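Local atomic coordinates of enoyl-[acyl-carrier-protein] reductase [FMN] (Thermotoga maritima, PDB entry 5GVJ), a protein that probably reduces the enoyl-acyl-carrier-protein double bond with NADH in bacterial fatty acid synthesis, as an FMN-dependent flavoprotein. Residues D51-A56 / D80-V85; L234-A239 / G268-G273; T194-S199 / K288-I293. The protein carries 1 engineered substitution. All coordinates share one frame; numbering follows the deposited sequence.

Contact 1. Residues D51-A56 / D80-V85; sequences DDLRKA and DDLVKV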
ATOM      1  N   ASP A  51      15.991  28.918  17.855  1.00 27.67           N
ATOM      2  CA  ASP A  51      15.326  29.420  19.054  1.00 30.23           C
ATOM      3  C   ASP A  51      13.940  28.814  19.211  1.00 29.46           C
ATOM      4  O   ASP A  51      13.551  28.424  20.315  1.00 28.39           O
ATOM      5  CB  ASP A  51      15.232  30.946  19.012  1.00 40.44           C
ATOM      6  CG  ASP A  51      16.452  31.621  19.604  1.00 50.29           C
ATOM      7  OD1 ASP A  51      16.898  31.182  20.688  1.00 51.33           O
ATOM      8  OD2 ASP A  51      16.959  32.588  18.992  1.00 55.35           O
ATOM      9  N   ASP A  52      13.181  28.739  18.116  1.00 28.18           N
ATOM     10  CA  ASP A  52      11.852  28.134  18.146  1.00 25.12           C
ATOM     11  C   ASP A  52      11.909  26.693  18.641  1.00 26.78           C
ATOM     12  O   ASP A  52      11.094  26.279  19.478  1.00 23.60           O
ATOM     13  CB  ASP A  52      11.231  28.185  16.751  1.00 26.99           C
ATOM     14  CG  ASP A  52      11.154  29.589  16.197  1.00 32.04           C
ATOM     15  OD1 ASP A  52      10.839  30.511  16.978  1.00 31.29           O
ATOM     16  OD2 ASP A  52      11.399  29.768  14.982  1.00 31.43           O
ATOM     17  N   LEU A  53      12.861  25.906  18.120  1.00 24.52           N
ATOM     18  CA  LEU A  53      12.976  24.515  18.546  1.00 21.01           C
ATOM     19  C   LEU A  53      13.335  24.410  20.021  1.00 21.27           C
ATOM     20  O   LEU A  53      12.785  23.562  20.730  1.00 20.84           O
ATOM     21  CB  LEU A  53      14.011  23.773  17.699  1.00 19.62           C
ATOM     22  CG  LEU A  53      14.218  22.310  18.110  1.00 18.93           C
ATOM     23  CD1 LEU A  53      12.894  21.550  18.125  1.00 17.83           C
ATOM     24  CD2 LEU A  53      15.195  21.627  17.172  1.00 18.54           C
ATOM     25  N   ARG A  54      14.266  25.248  20.501  1.00 23.89           N
ATOM     26  CA  ARG A  54      14.610  25.233  21.920  1.00 23.15           C
ATOM     27  C   ARG A  54      13.375  25.433  22.787  1.00 24.27           C
ATOM     28  O   ARG A  54      13.139  24.678  23.739  1.00 23.65           O
ATOM     29  CB  ARG A  54      15.646  26.314  22.241  1.00 27.69           C
ATOM     30  CG  ARG A  54      17.061  25.966  21.873  1.00 31.39           C
ATOM     31  CD  ARG A  54      18.063  26.986  22.433  1.00 30.84           C
ATOM     32  NE  ARG A  54      19.317  26.878  21.699  1.00 34.88           N
ATOM     33  CZ  ARG A  54      19.632  27.622  20.644  1.00 37.25           C
ATOM     34  NH1 ARG A  54      18.792  28.554  20.216  1.00 38.08           N
ATOM     35  NH2 ARG A  54      20.790  27.436  20.019  1.00 39.41           N
ATOM     36  N   LYS A  55      12.585  26.473  22.484  1.00 22.67           N
ATOM     37  CA  LYS A  55      11.360  26.724  23.245  1.00 26.48           C
ATOM     38  C   LYS A  55      10.412  25.543  23.147  1.00 22.69           C
ATOM     39  O   LYS A  55       9.844  25.102  24.157  1.00 21.80           O
ATOM     40  CB  LYS A  55      10.644  27.983  22.744  1.00 28.81           C
ATOM     41  CG  LYS A  55      11.531  29.140  22.334  1.00 33.42           C
ATOM     42  CD  LYS A  55      11.833  30.104  23.446  1.00 41.00           C
ATOM     43  CE  LYS A  55      11.882  31.524  22.893  1.00 42.79           C
ATOM     44  NZ  LYS A  55      13.287  31.958  22.622  1.00 50.97           N
ATOM     45  N   ALA A  56      10.234  25.014  21.926  1.00 24.53           N
ATOM     46  CA  ALA A  56       9.332  23.893  21.724  1.00 21.43           C
ATOM     47  C   ALA A  56       9.726  22.720  22.605  1.00 20.16           C
ATOM     48  O   ALA A  56       8.873  22.112  23.264  1.00 18.53           O
ATOM     49  CB  ALA A  56       9.331  23.491  20.248  1.00 22.01           C
ATOM     50  N   ASP A  80      21.787  22.246   9.994  1.00 26.16           N
ATOM     51  CA  ASP A  80      22.955  22.038  10.852  1.00 27.40           C
ATOM     52  C   ASP A  80      22.690  22.523  12.274  1.00 24.99           C
ATOM     53  O   ASP A  80      22.942  21.806  13.250  1.00 25.33           O
ATOM     54  CB  ASP A  80      24.183  22.770  10.296  1.00 28.36           C
ATOM     55  CG  ASP A  80      24.568  22.326   8.905  1.00 37.52           C
ATOM     56  OD1 ASP A  80      25.088  23.183   8.157  1.00 46.10           O
ATOM     57  OD2 ASP A  80      24.379  21.135   8.560  1.00 35.77           O
ATOM     58  N   ASP A  81      22.188  23.755  12.403  1.00 26.41           N
ATOM     59  CA  ASP A  81      21.937  24.330  13.719  1.00 23.78           C
ATOM     60  C   ASP A  81      20.825  23.603  14.464  1.00 25.77           C
ATOM     61  O   ASP A  81      20.868  23.522  15.696  1.00 25.62           O
ATOM     62  CB  ASP A  81      21.585  25.810  13.588  1.00 29.61           C
ATOM     63  CG  ASP A  81      22.754  26.637  13.120  1.00 34.80           C
ATOM     64  OD1 ASP A  81      23.894  26.279  13.467  1.00 35.35           O
ATOM     65  OD2 ASP A  81      22.534  27.637  12.410  1.00 41.64           O
ATOM     66  N   LEU A  82      19.817  23.089  13.751  1.00 23.20           N
ATOM     67  CA  LEU A  82      18.740  22.368  14.424  1.00 21.31           C
ATOM     68  C   LEU A  82      19.235  21.033  14.972  1.00 22.62           C
ATOM     69  O   LEU A  82      18.825  20.612  16.061  1.00 23.85           O
ATOM     70  CB  LEU A  82      17.561  22.168  13.468  1.00 23.40           C
ATOM     71  CG  LEU A  82      16.728  23.417  13.142  1.00 25.10           C
ATOM     72  CD1 LEU A  82      15.696  23.112  12.072  1.00 27.01           C
ATOM     73  CD2 LEU A  82      16.038  23.967  14.388  1.00 24.35           C
ATOM     74  N   VAL A  83      20.130  20.365  14.237  1.00 25.23           N
ATOM     75  CA  VAL A  83      20.781  19.162  14.754  1.00 22.42           C
ATOM     76  C   VAL A  83      21.570  19.486  16.017  1.00 22.34           C
ATOM     77  O   VAL A  83      21.529  18.743  17.006  1.00 22.88           O
ATOM     78  CB  VAL A  83      21.683  18.540  13.669  1.00 24.35           C
ATOM     79  CG1 VAL A  83      22.573  17.456  14.262  1.00 22.66           C
ATOM     80  CG2 VAL A  83      20.845  17.984  12.508  1.00 19.77           C
ATOM     81  N   LYS A  84      22.318  20.593  15.997  1.00 23.66           N
ATOM     82  CA  LYS A  84      23.088  21.011  17.168  1.00 25.51           C
ATOM     83  C   LYS A  84      22.172  21.286  18.360  1.00 23.91           C
ATOM     84  O   LYS A  84      22.497  20.910  19.491  1.00 22.13           O
ATOM     85  CB  LYS A  84      23.953  22.221  16.776  1.00 26.95           C
ATOM     86  CG  LYS A  84      24.097  23.409  17.734  1.00 35.01           C
ATOM     87  CD  LYS A  84      24.990  23.145  18.940  1.00 44.05           C
ATOM     88  CE  LYS A  84      24.884  24.300  19.932  1.00 42.96           C
ATOM     89  NZ  LYS A  84      23.422  24.532  20.240  1.00 42.79           N
ATOM     90  N   VAL A  85      21.002  21.895  18.122  1.00 20.73           N
ATOM     91  CA  VAL A  85      20.032  22.063  19.206  1.00 23.32           C
ATOM     92  C   VAL A  85      19.651  20.710  19.796  1.00 18.57           C
ATOM     93  O   VAL A  85      19.558  20.553  21.019  1.00 19.24           O
ATOM     94  CB  VAL A  85      18.779  22.821  18.718  1.00 20.38           C
ATOM     95  CG1 VAL A  85      17.704  22.825  19.818  1.00 20.45           C
ATOM     96  CG2 VAL A  85      19.123  24.245  18.304  1.00 25.38           C
TER
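Leu-53 and Val-85 meet between two helices that run nearly parallel, their axes 9.8 Å apart at closest approach and crossing at -25°. Leu-53 has CG anti to its backbone N (chi1 178°), and its CD2 methyl does most of the touching: it lies 3.7 Å from Leu-82 CD2 and 3.8 Å from Val-85 CG1. The Leu-53 and Val-85 side chains lie alongside each other, pointing opposite ways, whereas Leu-82 comes in across Leu-53 at a slant, and its CD2 also reaches Leu-53 CB. Val-85 divides its methyls between two partners. CG1 packs on Leu-53 CD2 and on the aliphatic start of Arg-54, with Arg-54 CG 3.8 Å from Val-85 CG1; CG2 lies over one face of the Arg-54 guanidinium, offset toward its rim.

The Arg-54 chain is extended from CG to NE and carries the guanidinium across Val-85. At the edge of that group, NH1 forms a salt bridge of 3.3 Å with Asp-51 OD1, one turn earlier in the same helix. Lys-84, bent at chi2 and chi4, brings NZ near the guanidinium plane on the far side from Asp-51, 3.9 Å from Arg-54 NH2; two like charges so close would probably repel, though Asp-51 may offset part of this. Leu-53 also rests on Val-70 of strand 68-73 and Val-85 on Ile-57. Such side-by-side helices, joined through a strand and packed against it, are characteristic of the beta/alpha repeats on the outside of a TIM barrel.

Contact 2. Residues L234-A239 / G268-G273; sequences LRTPFA and GDLERG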
ATOM      1  N   LEU A 234      -5.067  17.355   0.033  1.00 24.41           N
ATOM      2  CA  LEU A 234      -6.506  17.253  -0.166  1.00 28.33           C
ATOM      3  C   LEU A 234      -6.919  17.946  -1.462  1.00 26.48           C
ATOM      4  O   LEU A 234      -6.292  18.915  -1.898  1.00 26.17           O
ATOM      5  CB  LEU A 234      -7.220  17.877   1.037  1.00 29.98           C
ATOM      6  CG  LEU A 234      -8.212  17.060   1.868  1.00 33.39           C
ATOM      7  CD1 LEU A 234      -7.945  15.578   1.758  1.00 29.29           C
ATOM      8  CD2 LEU A 234      -8.137  17.492   3.316  1.00 28.54           C
ATOM      9  N   ARG A 235      -7.982  17.432  -2.094  1.00 30.05           N
ATOM     10  CA  ARG A 235      -8.489  17.997  -3.344  1.00 28.56           C
ATOM     11  C   ARG A 235      -9.212  19.322  -3.108  1.00 33.18           C
ATOM     12  O   ARG A 235     -10.434  19.406  -3.258  1.00 38.31           O
ATOM     13  CB  ARG A 235      -9.424  17.005  -4.047  1.00 27.71           C
ATOM     14  CG  ARG A 235      -8.692  15.834  -4.681  1.00 33.24           C
ATOM     15  CD  ARG A 235      -9.603  14.963  -5.553  1.00 35.17           C
ATOM     16  NE  ARG A 235      -8.896  13.765  -5.997  1.00 31.73           N
ATOM     17  CZ  ARG A 235      -8.396  13.599  -7.218  1.00 37.95           C
ATOM     18  NH1 ARG A 235      -8.526  14.558  -8.123  1.00 44.25           N
ATOM     19  NH2 ARG A 235      -7.759  12.478  -7.530  1.00 40.82           N
ATOM     20  N   THR A 236      -8.464  20.353  -2.763  1.00 33.45           N
ATOM     21  CA  THR A 236      -8.917  21.680  -2.376  1.00 38.88           C
ATOM     22  C   THR A 236      -8.819  22.641  -3.561  1.00 40.77           C
ATOM     23  O   THR A 236      -8.166  22.338  -4.563  1.00 36.98           O
ATOM     24  CB  THR A 236      -8.066  22.174  -1.191  1.00 33.16           C
ATOM     25  OG1 THR A 236      -8.829  23.052  -0.359  1.00 47.68           O
ATOM     26  CG2 THR A 236      -6.844  22.901  -1.676  1.00 31.97           C
ATOM     27  N   PRO A 237      -9.490  23.804  -3.507  1.00 45.42           N
ATOM     28  CA  PRO A 237      -9.336  24.772  -4.610  1.00 43.25           C
ATOM     29  C   PRO A 237      -7.894  25.152  -4.894  1.00 42.18           C
ATOM     30  O   PRO A 237      -7.508  25.281  -6.061  1.00 48.55           O
ATOM     31  CB  PRO A 237     -10.147  25.982  -4.123  1.00 43.42           C
ATOM     32  CG  PRO A 237     -11.174  25.405  -3.240  1.00 43.85           C
ATOM     33  CD  PRO A 237     -10.528  24.233  -2.552  1.00 41.29           C
ATOM     34  N   PHE A 238      -7.082  25.336  -3.851  1.00 42.32           N
ATOM     35  CA  PHE A 238      -5.689  25.712  -4.062  1.00 41.86           C
ATOM     36  C   PHE A 238      -4.904  24.589  -4.723  1.00 43.10           C
ATOM     37  O   PHE A 238      -4.013  24.846  -5.539  1.00 44.06           O
ATOM     38  CB  PHE A 238      -5.041  26.099  -2.737  1.00 37.11           C
ATOM     39  CG  PHE A 238      -3.674  26.687  -2.892  1.00 41.83           C
ATOM     40  CD1 PHE A 238      -3.501  27.911  -3.523  1.00 43.78           C
ATOM     41  CD2 PHE A 238      -2.558  26.023  -2.414  1.00 38.11           C
ATOM     42  CE1 PHE A 238      -2.243  28.460  -3.673  1.00 41.97           C
ATOM     43  CE2 PHE A 238      -1.295  26.569  -2.557  1.00 42.89           C
ATOM     44  CZ  PHE A 238      -1.138  27.789  -3.190  1.00 43.18           C
ATOM     45  N   ALA A 239      -5.208  23.336  -4.376  1.00 43.10           N
ATOM     46  CA  ALA A 239      -4.551  22.224  -5.053  1.00 40.09           C
ATOM     47  C   ALA A 239      -4.918  22.192  -6.527  1.00 41.93           C
ATOM     48  O   ALA A 239      -4.107  21.775  -7.359  1.00 43.04           O
ATOM     49  CB  ALA A 239      -4.910  20.900  -4.377  1.00 35.62           C
ATOM     50  N   GLY A 268      -6.530  27.470   8.639  1.00 27.94           N
ATOM     51  CA  GLY A 268      -7.629  26.750   8.013  1.00 29.44           C
ATOM     52  C   GLY A 268      -8.105  27.361   6.713  1.00 30.60           C
ATOM     53  O   GLY A 268      -9.305  27.328   6.418  1.00 30.90           O
ATOM     54  N   ASP A 269      -7.192  27.916   5.922  1.00 28.26           N
ATOM     55  CA  ASP A 269      -7.541  28.642   4.705  1.00 31.76           C
ATOM     56  C   ASP A 269      -7.866  27.648   3.589  1.00 32.88           C
ATOM     57  O   ASP A 269      -6.966  27.019   3.028  1.00 35.38           O
ATOM     58  CB  ASP A 269      -6.391  29.571   4.326  1.00 30.45           C
ATOM     59  CG  ASP A 269      -6.646  30.348   3.046  1.00 37.06           C
ATOM     60  OD1 ASP A 269      -7.751  30.255   2.480  1.00 36.33           O
ATOM     61  OD2 ASP A 269      -5.729  31.069   2.605  1.00 42.11           O
ATOM     62  N   LEU A 270      -9.155  27.511   3.259  1.00 34.62           N
ATOM     63  CA  LEU A 270      -9.547  26.628   2.162  1.00 37.05           C
ATOM     64  C   LEU A 270      -9.130  27.171   0.808  1.00 41.45           C
ATOM     65  O   LEU A 270      -9.051  26.404  -0.156  1.00 38.92           O
ATOM     66  CB  LEU A 270     -11.058  26.409   2.131  1.00 35.93           C
ATOM     67  CG  LEU A 270     -11.721  25.451   3.111  1.00 35.08           C
ATOM     68  CD1 LEU A 270     -10.943  24.138   3.205  1.00 34.44           C
ATOM     69  CD2 LEU A 270     -11.866  26.122   4.450  1.00 41.72           C
ATOM     70  N   GLU A 271      -8.881  28.476   0.712  1.00 40.71           N
ATOM     71  CA  GLU A 271      -8.618  29.093  -0.580  1.00 46.09           C
ATOM     72  C   GLU A 271      -7.180  28.874  -1.032  1.00 40.36           C
ATOM     73  O   GLU A 271      -6.941  28.482  -2.178  1.00 47.55           O
ATOM     74  CB  GLU A 271      -8.943  30.586  -0.520  1.00 48.15           C
ATOM     75  CG  GLU A 271     -10.390  30.865  -0.160  1.00 56.99           C
ATOM     76  CD  GLU A 271     -11.186  31.367  -1.346  1.00 68.67           C
ATOM     77  OE1 GLU A 271     -10.636  32.180  -2.120  1.00 70.95           O
ATOM     78  OE2 GLU A 271     -12.353  30.941  -1.513  1.00 64.52           O
ATOM     79  N   ARG A 272      -6.204  29.134  -0.156  1.00 39.77           N
ATOM     80  CA  ARG A 272      -4.800  28.977  -0.528  1.00 44.09           C
ATOM     81  C   ARG A 272      -3.997  28.208   0.516  1.00 35.67           C
ATOM     82  O   ARG A 272      -2.788  28.425   0.637  1.00 35.39           O
ATOM     83  CB  ARG A 272      -4.140  30.336  -0.786  1.00 48.58           C
ATOM     84  CG  ARG A 272      -4.956  31.270  -1.684  1.00 48.78           C
ATOM     85  CD  ARG A 272      -4.186  32.536  -2.100  1.00 43.65           C
ATOM     86  NE  ARG A 272      -3.411  33.203  -1.044  1.00 44.67           N
ATOM     87  CZ  ARG A 272      -3.890  33.552   0.156  1.00 44.31           C
ATOM     88  NH1 ARG A 272      -5.159  33.293   0.499  1.00 46.81           N
ATOM     89  NH2 ARG A 272      -3.101  34.152   1.045  1.00 42.02           N
ATOM     90  N   GLY A 273      -4.639  27.333   1.286  1.00 35.70           N
ATOM     91  CA  GLY A 273      -3.916  26.415   2.150  1.00 33.86           C
ATOM     92  C   GLY A 273      -3.650  25.099   1.433  1.00 33.44           C
ATOM     93  O   GLY A 273      -4.477  24.615   0.658  1.00 29.30           O
TER
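Phe-238 lays its ring over the backbone of Arg-272, with the Arg-272 carbonyl O 3.8 Å above the ring plane and over its centre. CG anti to the backbone N (chi1 -172°) directs the ring to the loop 268-273. Near one rim, Phe-238 CD1 is 3.4 Å from Arg-272 CA and also touches Arg-272 CB; the other ortho carbon, CD2, approaches Gly-273 O. The Arg-272 side chain crosses the phenyl obliquely and then bends at chi3; its guanidinium stands 83° from the ring plane and pairs with Asp-269. Phe-238 CB sits close to Glu-271 O, at 3.1 Å.

Beside the ring, Thr-236 and Pro-237 meet the carbonyl of Leu-270. Thr-236 OG1, anti to its own backbone N, gives a weak hydrogen bond of 3.4 Å to Leu-270 O, and Pro-237 CD packs against the same oxygen at 3.6 Å. Thr-236 CG2 covers Gly-273 O, which is buried here without a polar partner.

The loop keeps its shape through Asp-269. Its OD1 accepts from Glu-271 N at 2.8 Å, closing an Asx turn, the donor standing above the carboxylate plane; Arg-272 N adds weak bonds to both carboxylate oxygens. Arg-272 NH1 completes the grip with a salt bridge of 3.1 Å to Asp-269 OD2.

The contact thus fastens the start of helix 237-242 to the loop following helix 260-265, whose Arg-263 NE bonds Arg-272 O. Arg-235 NH2 makes a salt bridge to Glu-149 of the second subunit. Leu-270 leans on Val-207 and Lys-211 of helix 206-214, and strand 231-234 leads into the contact from the small antiparallel sheet, its Leu-234 hydrogen-bonded through the backbone to Phe-275.

Contact 3. Residues T194-S199 / K288-I293; sequences TRFVAS and KPVKQI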
ATOM      1  N   THR A 194      -1.623  11.423   9.811  1.00 15.73           N
ATOM      2  CA  THR A 194      -2.959  11.994   9.655  1.00 16.57           C
ATOM      3  C   THR A 194      -3.864  11.611  10.823  1.00 17.18           C
ATOM      4  O   THR A 194      -4.628  12.450  11.319  1.00 17.14           O
ATOM      5  CB  THR A 194      -3.560  11.570   8.308  1.00 18.55           C
ATOM      6  OG1 THR A 194      -2.764  12.115   7.241  1.00 18.58           O
ATOM      7  CG2 THR A 194      -4.991  12.078   8.161  1.00 14.93           C
ATOM      8  N   ARG A 195      -3.745  10.375  11.323  1.00 14.68           N
ATOM      9  CA  ARG A 195      -4.587   9.941  12.436  1.00 13.12           C
ATOM     10  C   ARG A 195      -4.387  10.818  13.674  1.00 16.05           C
ATOM     11  O   ARG A 195      -5.356  11.152  14.371  1.00 15.59           O
ATOM     12  CB  ARG A 195      -4.305   8.472  12.763  1.00 13.95           C
ATOM     13  CG  ARG A 195      -5.040   7.934  13.996  1.00 14.69           C
ATOM     14  CD  ARG A 195      -6.563   7.835  13.777  1.00 14.59           C
ATOM     15  NE  ARG A 195      -7.283   9.040  14.197  1.00 15.59           N
ATOM     16  CZ  ARG A 195      -8.613   9.139  14.271  1.00 18.61           C
ATOM     17  NH1 ARG A 195      -9.397   8.109  13.923  1.00 13.74           N
ATOM     18  NH2 ARG A 195      -9.165  10.282  14.681  1.00 14.49           N
ATOM     19  N   PHE A 196      -3.143  11.205  13.975  1.00 13.71           N
ATOM     20  CA  PHE A 196      -2.948  12.024  15.171  1.00 15.80           C
ATOM     21  C   PHE A 196      -3.178  13.515  14.926  1.00 17.27           C
ATOM     22  O   PHE A 196      -3.473  14.241  15.884  1.00 18.40           O
ATOM     23  CB  PHE A 196      -1.555  11.781  15.766  1.00 12.85           C
ATOM     24  CG  PHE A 196      -1.448  10.475  16.514  1.00 15.66           C
ATOM     25  CD1 PHE A 196      -2.103  10.301  17.724  1.00 15.68           C
ATOM     26  CD2 PHE A 196      -0.727   9.408  15.986  1.00 21.19           C
ATOM     27  CE1 PHE A 196      -2.021   9.098  18.419  1.00 14.95           C
ATOM     28  CE2 PHE A 196      -0.646   8.185  16.665  1.00 19.70           C
ATOM     29  CZ  PHE A 196      -1.290   8.028  17.878  1.00 19.48           C
ATOM     30  N   VAL A 197      -3.022  14.002  13.693  1.00 17.42           N
ATOM     31  CA  VAL A 197      -3.499  15.350  13.375  1.00 17.03           C
ATOM     32  C   VAL A 197      -4.996  15.447  13.630  1.00 18.26           C
ATOM     33  O   VAL A 197      -5.503  16.479  14.102  1.00 16.69           O
ATOM     34  CB  VAL A 197      -3.161  15.721  11.920  1.00 17.36           C
ATOM     35  CG1 VAL A 197      -3.943  16.961  11.493  1.00 18.01           C
ATOM     36  CG2 VAL A 197      -1.661  15.942  11.756  1.00 18.26           C
ATOM     37  N   ALA A 198      -5.731  14.379  13.317  1.00 14.01           N
ATOM     38  CA  ALA A 198      -7.174  14.314  13.563  1.00 17.41           C
ATOM     39  C   ALA A 198      -7.475  13.872  15.001  1.00 18.20           C
ATOM     40  O   ALA A 198      -8.196  12.907  15.251  1.00 17.78           O
ATOM     41  CB  ALA A 198      -7.835  13.380  12.559  1.00 18.23           C
ATOM     42  N   SER A 199      -6.942  14.623  15.964  1.00 16.40           N
ATOM     43  CA  SER A 199      -7.157  14.287  17.364  1.00 17.67           C
ATOM     44  C   SER A 199      -7.576  15.524  18.149  1.00 14.85           C
ATOM     45  O   SER A 199      -7.355  16.662  17.725  1.00 16.56           O
ATOM     46  CB  SER A 199      -5.903  13.691  18.003  1.00 17.12           C
ATOM     47  OG  SER A 199      -4.925  14.704  18.182  1.00 17.47           O
ATOM     48  N   LYS A 288     -10.739  11.971  17.552  1.00 16.84           N
ATOM     49  CA  LYS A 288     -10.689  11.249  18.809  1.00 15.99           C
ATOM     50  C   LYS A 288      -9.621  11.822  19.737  1.00 17.01           C
ATOM     51  O   LYS A 288      -8.628  12.395  19.279  1.00 15.68           O
ATOM     52  CB  LYS A 288     -10.370   9.763  18.606  1.00 19.01           C
ATOM     53  CG  LYS A 288     -11.380   8.939  17.829  1.00 22.39           C
ATOM     54  CD  LYS A 288     -10.819   7.510  17.741  1.00 20.99           C
ATOM     55  CE  LYS A 288     -11.604   6.615  16.806  1.00 28.61           C
ATOM     56  NZ  LYS A 288     -11.011   5.246  16.801  1.00 30.00           N
ATOM     57  N   PRO A 289      -9.782  11.652  21.044  1.00 16.58           N
ATOM     58  CA  PRO A 289      -8.662  11.890  21.955  1.00 16.74           C
ATOM     59  C   PRO A 289      -7.495  10.983  21.613  1.00 17.81           C
ATOM     60  O   PRO A 289      -7.673   9.839  21.191  1.00 16.95           O
ATOM     61  CB  PRO A 289      -9.242  11.542  23.330  1.00 22.17           C
ATOM     62  CG  PRO A 289     -10.717  11.696  23.172  1.00 17.85           C
ATOM     63  CD  PRO A 289     -10.993  11.225  21.766  1.00 17.48           C
ATOM     64  N   VAL A 290      -6.288  11.517  21.812  1.00 16.10           N
ATOM     65  CA  VAL A 290      -5.062  10.746  21.618  1.00 17.56           C
ATOM     66  C   VAL A 290      -5.106   9.450  22.416  1.00 17.53           C
ATOM     67  O   VAL A 290      -4.752   8.381  21.906  1.00 19.95           O
ATOM     68  CB  VAL A 290      -3.841  11.614  21.984  1.00 15.85           C
ATOM     69  CG1 VAL A 290      -2.605  10.748  22.276  1.00 17.95           C
ATOM     70  CG2 VAL A 290      -3.554  12.590  20.846  1.00 12.50           C
ATOM     71  N   LYS A 291      -5.572   9.515  23.665  1.00 20.29           N
ATOM     72  CA  LYS A 291      -5.629   8.312  24.494  1.00 20.91           C
ATOM     73  C   LYS A 291      -6.525   7.247  23.872  1.00 20.93           C
ATOM     74  O   LYS A 291      -6.170   6.059  23.847  1.00 18.90           O
ATOM     75  CB  LYS A 291      -6.126   8.663  25.899  1.00 25.48           C
ATOM     76  CG  LYS A 291      -5.492   7.820  27.001  1.00 35.41           C
ATOM     77  CD  LYS A 291      -4.152   8.425  27.447  1.00 36.06           C
ATOM     78  CE  LYS A 291      -3.208   7.361  28.016  1.00 28.32           C
ATOM     79  NZ  LYS A 291      -2.814   6.320  26.972  1.00 33.60           N
ATOM     80  N   GLN A 292      -7.695   7.651  23.371  1.00 19.95           N
ATOM     81  CA  GLN A 292      -8.600   6.692  22.751  1.00 18.15           C
ATOM     82  C   GLN A 292      -8.007   6.120  21.470  1.00 17.49           C
ATOM     83  O   GLN A 292      -8.135   4.918  21.203  1.00 17.23           O
ATOM     84  CB  GLN A 292      -9.939   7.361  22.450  1.00 18.02           C
ATOM     85  CG  GLN A 292     -11.034   6.377  22.068  1.00 27.03           C
ATOM     86  CD  GLN A 292     -11.337   5.403  23.205  1.00 33.73           C
ATOM     87  OE1 GLN A 292     -11.331   4.188  23.015  1.00 40.30           O
ATOM     88  NE2 GLN A 292     -11.577   5.938  24.399  1.00 41.98           N
ATOM     89  N   ILE A 293      -7.384   6.973  20.649  1.00 15.05           N
ATOM     90  CA  ILE A 293      -6.734   6.495  19.424  1.00 16.03           C
ATOM     91  C   ILE A 293      -5.798   5.334  19.735  1.00 18.49           C
ATOM     92  O   ILE A 293      -5.848   4.280  19.089  1.00 16.04           O
ATOM     93  CB  ILE A 293      -5.974   7.639  18.730  1.00 15.39           C
ATOM     94  CG1 ILE A 293      -6.952   8.687  18.196  1.00 16.12           C
ATOM     95  CG2 ILE A 293      -5.054   7.084  17.608  1.00 17.91           C
ATOM     96  CD1 ILE A 293      -6.257   9.966  17.665  1.00 17.41           C
TER
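Ser-199 and Lys-288 form a single beta bridge, their CA atoms 4.9 Å apart, where the chain leaving helix 193-197 passes the chain entering helix 290-309. Ser-199 CA makes a CA-H...O contact with Lys-288 O at 3.1 Å. Ala-198 centres an inverse gamma turn. Thr-194 binds FMN in another structure of this protein; this chain holds none.

Ile-293 is the main apolar partner across the contact. Its CG2 meets Arg-195 CG and Phe-196 CE1, each at 3.7 Å; its CG1 lies over one face of the Arg-195 guanidinium, and its CD1 reaches Ser-199 CB. Val-290 CG2 meets the edge of the Phe-196 ring. Bends at chi2 and chi3 fold Arg-195 back, and its NH2 donates to Ala-198 O, 2.9 Å away and in the guanidinium plane, as well as to Glu-286 O. Arg-195 NE is buried with no polar partner. The extended Lys-288 chain crosses Arg-195 at about a right angle, and its NZ makes a salt bridge with Asp-296 OD2, although Arg-195 NH1 is only 4.4 Å from that NZ. Ser-199 OG bonds Phe-196 O at 2.8 Å.

Helix 28-36 adjoins through Val-34 and Leu-30, and helix 206-214 packs on Val-197.

In the fold
Contacts 1 and 3 are mostly buried, whereas contact 2 is partly exposed, and no two of them touch. Contact 1 joins two neighbouring outer helices of the barrel by methyl packing, with charged groups at its solvent-facing margin. Contact 3, about 26 Å away centre to centre, combines an apolar isoleucine core with a buried arginine and joins the C-terminal helix 290-309 to the short helix that includes the FMN-binding Thr-194. Contact 2 lies between the two segments of contact 3 in sequence; it relies on a ring over one backbone carbonyl and on a carboxylate-bound loop. Helix 206-214 is shared ground, packing on Leu-270 of contact 2 and on Val-197 of contact 3.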